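Local structure of 'Carboxyl esterase 2 (Tuber melanosporum Mel28, 5MIF) at residues A[160-164]-A[202-208]. The protein is probably a carboxylesterase of the alpha/beta hydrolase fold, hydrolysing carboxylic ester bonds. Residues are numbered along the deposited sequence.
Sequences NEQCY and LSIKRKT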
loop_
_atom_site.group_PDB
_atom_site.type_symbol
_atom_site.label_atom_id
_atom_site.label_comp_id
_atom_site.label_asym_id
_atom_site.label_seq_id
_atom_site.Cartn_x
_atom_site.Cartn_y
_atom_site.Cartn_z
ATOM N N ASN A 160 -18.069 2.705 22.277
ATOM C CA ASN A 160 -17.966 3.886 21.435
ATOM C C ASN A 160 -17.831 5.164 22.256
ATOM O O ASN A 160 -16.962 6.000 21.987
ATOM C CB ASN A 160 -19.193 3.993 20.532
ATOM C CG ASN A 160 -19.506 2.682 19.828
ATOM O OD1 ASN A 160 -19.788 1.675 20.475
ATOM N ND2 ASN A 160 -19.468 2.692 18.503
ATOM N N GLU A 161 -18.703 5.315 23.253
ATOM C CA GLU A 161 -18.717 6.519 24.075
ATOM C C GLU A 161 -17.525 6.557 25.021
ATOM O O GLU A 161 -17.055 7.638 25.378
ATOM C CB GLU A 161 -20.033 6.640 24.843
ATOM C CG GLU A 161 -21.267 6.842 23.943
ATOM C CD GLU A 161 -21.302 8.193 23.227
ATOM O OE1 GLU A 161 -20.518 9.097 23.574
ATOM O OE2 GLU A 161 -22.153 8.370 22.332
ATOM N N GLN A 162 -17.047 5.390 25.446
ATOM C CA GLN A 162 -15.824 5.345 26.240
ATOM C C GLN A 162 -14.670 5.913 25.419
ATOM O O GLN A 162 -13.916 6.761 25.894
ATOM C CB GLN A 162 -15.485 3.913 26.670
ATOM C CG GLN A 162 -16.325 3.371 27.824
ATOM C CD GLN A 162 -15.856 2.002 28.276
ATOM O OE1 GLN A 162 -15.621 1.115 27.455
ATOM N NE2 GLN A 162 -15.679 1.837 29.585
ATOM N N CYS A 163 -14.550 5.431 24.182
ATOM C CA CYS A 163 -13.491 5.867 23.273
ATOM C C CYS A 163 -13.623 7.351 22.986
ATOM O O CYS A 163 -12.638 8.087 23.019
ATOM C CB CYS A 163 -13.540 5.075 21.977
ATOM S SG CYS A 163 -13.046 3.376 22.182
ATOM N N TYR A 164 -14.846 7.788 22.708
ATOM C CA TYR A 164 -15.090 9.203 22.487
ATOM C C TYR A 164 -14.690 10.012 23.717
ATOM O O TYR A 164 -13.979 11.010 23.589
ATOM C CB TYR A 164 -16.549 9.467 22.114
ATOM C CG TYR A 164 -16.828 10.937 21.941
ATOM C CD1 TYR A 164 -16.507 11.583 20.761
ATOM C CD2 TYR A 164 -17.377 11.687 22.974
ATOM C CE1 TYR A 164 -16.746 12.930 20.601
ATOM C CE2 TYR A 164 -17.619 13.032 22.830
ATOM C CZ TYR A 164 -17.300 13.655 21.641
ATOM O OH TYR A 164 -17.537 15.007 21.494
ATOM N N LEU A 202 -19.016 10.895 15.828
ATOM C CA LEU A 202 -19.509 11.538 17.039
ATOM C C LEU A 202 -18.863 12.922 17.201
ATOM O O LEU A 202 -19.498 13.858 17.686
ATOM C CB LEU A 202 -19.244 10.648 18.275
ATOM C CG LEU A 202 -20.061 9.349 18.436
ATOM C CD1 LEU A 202 -19.519 8.448 19.554
ATOM C CD2 LEU A 202 -21.551 9.645 18.675
ATOM N N SER A 203 -17.598 13.056 16.818
ATOM C CA SER A 203 -16.942 14.364 16.882
ATOM C C SER A 203 -17.625 15.360 15.941
ATOM O O SER A 203 -17.788 16.539 16.269
ATOM C CB SER A 203 -15.464 14.249 16.535
ATOM O OG SER A 203 -14.837 13.302 17.368
ATOM N N ILE A 204 -18.024 14.873 14.769
ATOM C CA ILE A 204 -18.710 15.707 13.790
ATOM C C ILE A 204 -20.076 16.136 14.338
ATOM O O ILE A 204 -20.394 17.320 14.354
ATOM C CB ILE A 204 -18.851 14.968 12.450
ATOM C CG1 ILE A 204 -17.479 14.909 11.761
ATOM C CG2 ILE A 204 -19.867 15.662 11.555
ATOM C CD1 ILE A 204 -17.335 13.817 10.731
ATOM N N LYS A 205 -20.845 15.180 14.853
ATOM C CA LYS A 205 -22.140 15.479 15.474
ATOM C C LYS A 205 -22.087 16.449 16.653
ATOM O O LYS A 205 -23.032 17.217 16.864
ATOM C CB LYS A 205 -22.805 14.188 15.950
ATOM C CG LYS A 205 -23.250 13.296 14.822
ATOM C CD LYS A 205 -23.883 11.998 15.329
ATOM C CE LYS A 205 -24.427 11.223 14.150
ATOM N NZ LYS A 205 -25.771 10.634 14.377
ATOM N N ARG A 206 -21.010 16.409 17.436
ATOM C CA ARG A 206 -20.953 17.183 18.671
ATOM C C ARG A 206 -20.038 18.390 18.539
ATOM O O ARG A 206 -19.866 19.159 19.484
ATOM C CB ARG A 206 -20.497 16.267 19.821
ATOM C CG ARG A 206 -21.489 15.112 20.090
ATOM C CD ARG A 206 -20.918 13.990 20.966
ATOM N NE ARG A 206 -21.900 12.921 21.140
ATOM C CZ ARG A 206 -21.681 11.767 21.767
ATOM N NH1 ARG A 206 -20.486 11.496 22.281
ATOM N NH2 ARG A 206 -22.662 10.878 21.867
ATOM N N LYS A 207 -19.497 18.569 17.340
ATOM C CA LYS A 207 -18.594 19.668 17.001
ATOM C C LYS A 207 -17.384 19.742 17.923
ATOM O O LYS A 207 -17.051 20.801 18.450
ATOM C CB LYS A 207 -19.358 20.995 16.974
ATOM C CG LYS A 207 -20.395 20.985 15.837
ATOM C CD LYS A 207 -21.428 22.100 15.915
ATOM C CE LYS A 207 -22.494 21.924 14.826
ATOM N NZ LYS A 207 -21.955 21.289 13.586
ATOM N N THR A 208 -16.730 18.597 18.111
ATOM C CA THR A 208 -15.484 18.542 18.866
ATOM C C THR A 208 -14.351 18.156 17.911
ATOM O O THR A 208 -14.608 17.556 16.869
ATOM C CB THR A 208 -15.575 17.541 20.041
ATOM O OG1 THR A 208 -15.986 16.256 19.559
ATOM C CG2 THR A 208 -16.557 18.050 21.101
#
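Asn-160 points its CA-to-CB bond at segment 202-208 but hydrogen-bonds through ND2 to Ser-198 and Glu-194, further back on the helix to which Leu-202 belongs. Glu-161 starts out sideways, and its m, m side chain then bends over to meet Arg-206 in a bidentate salt bridge: Arg-206 NH1 donates to Glu-161 OE1 at 2.7 Å and Arg-206 NH2 to Glu-161 OE2 at 2.6 Å. Tyr-164, which loses the most surface to the other segment, reaches across to the end of the other helix. Arg-206 lies over one face of the Tyr-164 ring in a cation-pi contact, Arg-206 CZ 4.7 Å from the ring centroid, so one guanidinium serves both carboxylate and aromatic ring. Tyr-164 CD1 packs on Leu-202 CB at 3.8 Å, while Tyr-164 OH hydrogen-bonds Thr-208 OG1 at 2.8 Å. Thr-208 belongs to the Schellman motif that ends the helix: Lys-207 has positive phi and Thr-208 N bonds back to Ser-203 O at 3.0 Å. The 314 Å² interface ties helix 158-173 to the C-terminal end of helix 191-206, their local axes 12.0 Å apart and crossing at -71°; helix 191-206 is the beta-alpha-beta crossover between adjacent parallel strands 184-189 and 213-217 of the alpha/beta hydrolase fold, and helix 158-173 packs beside it.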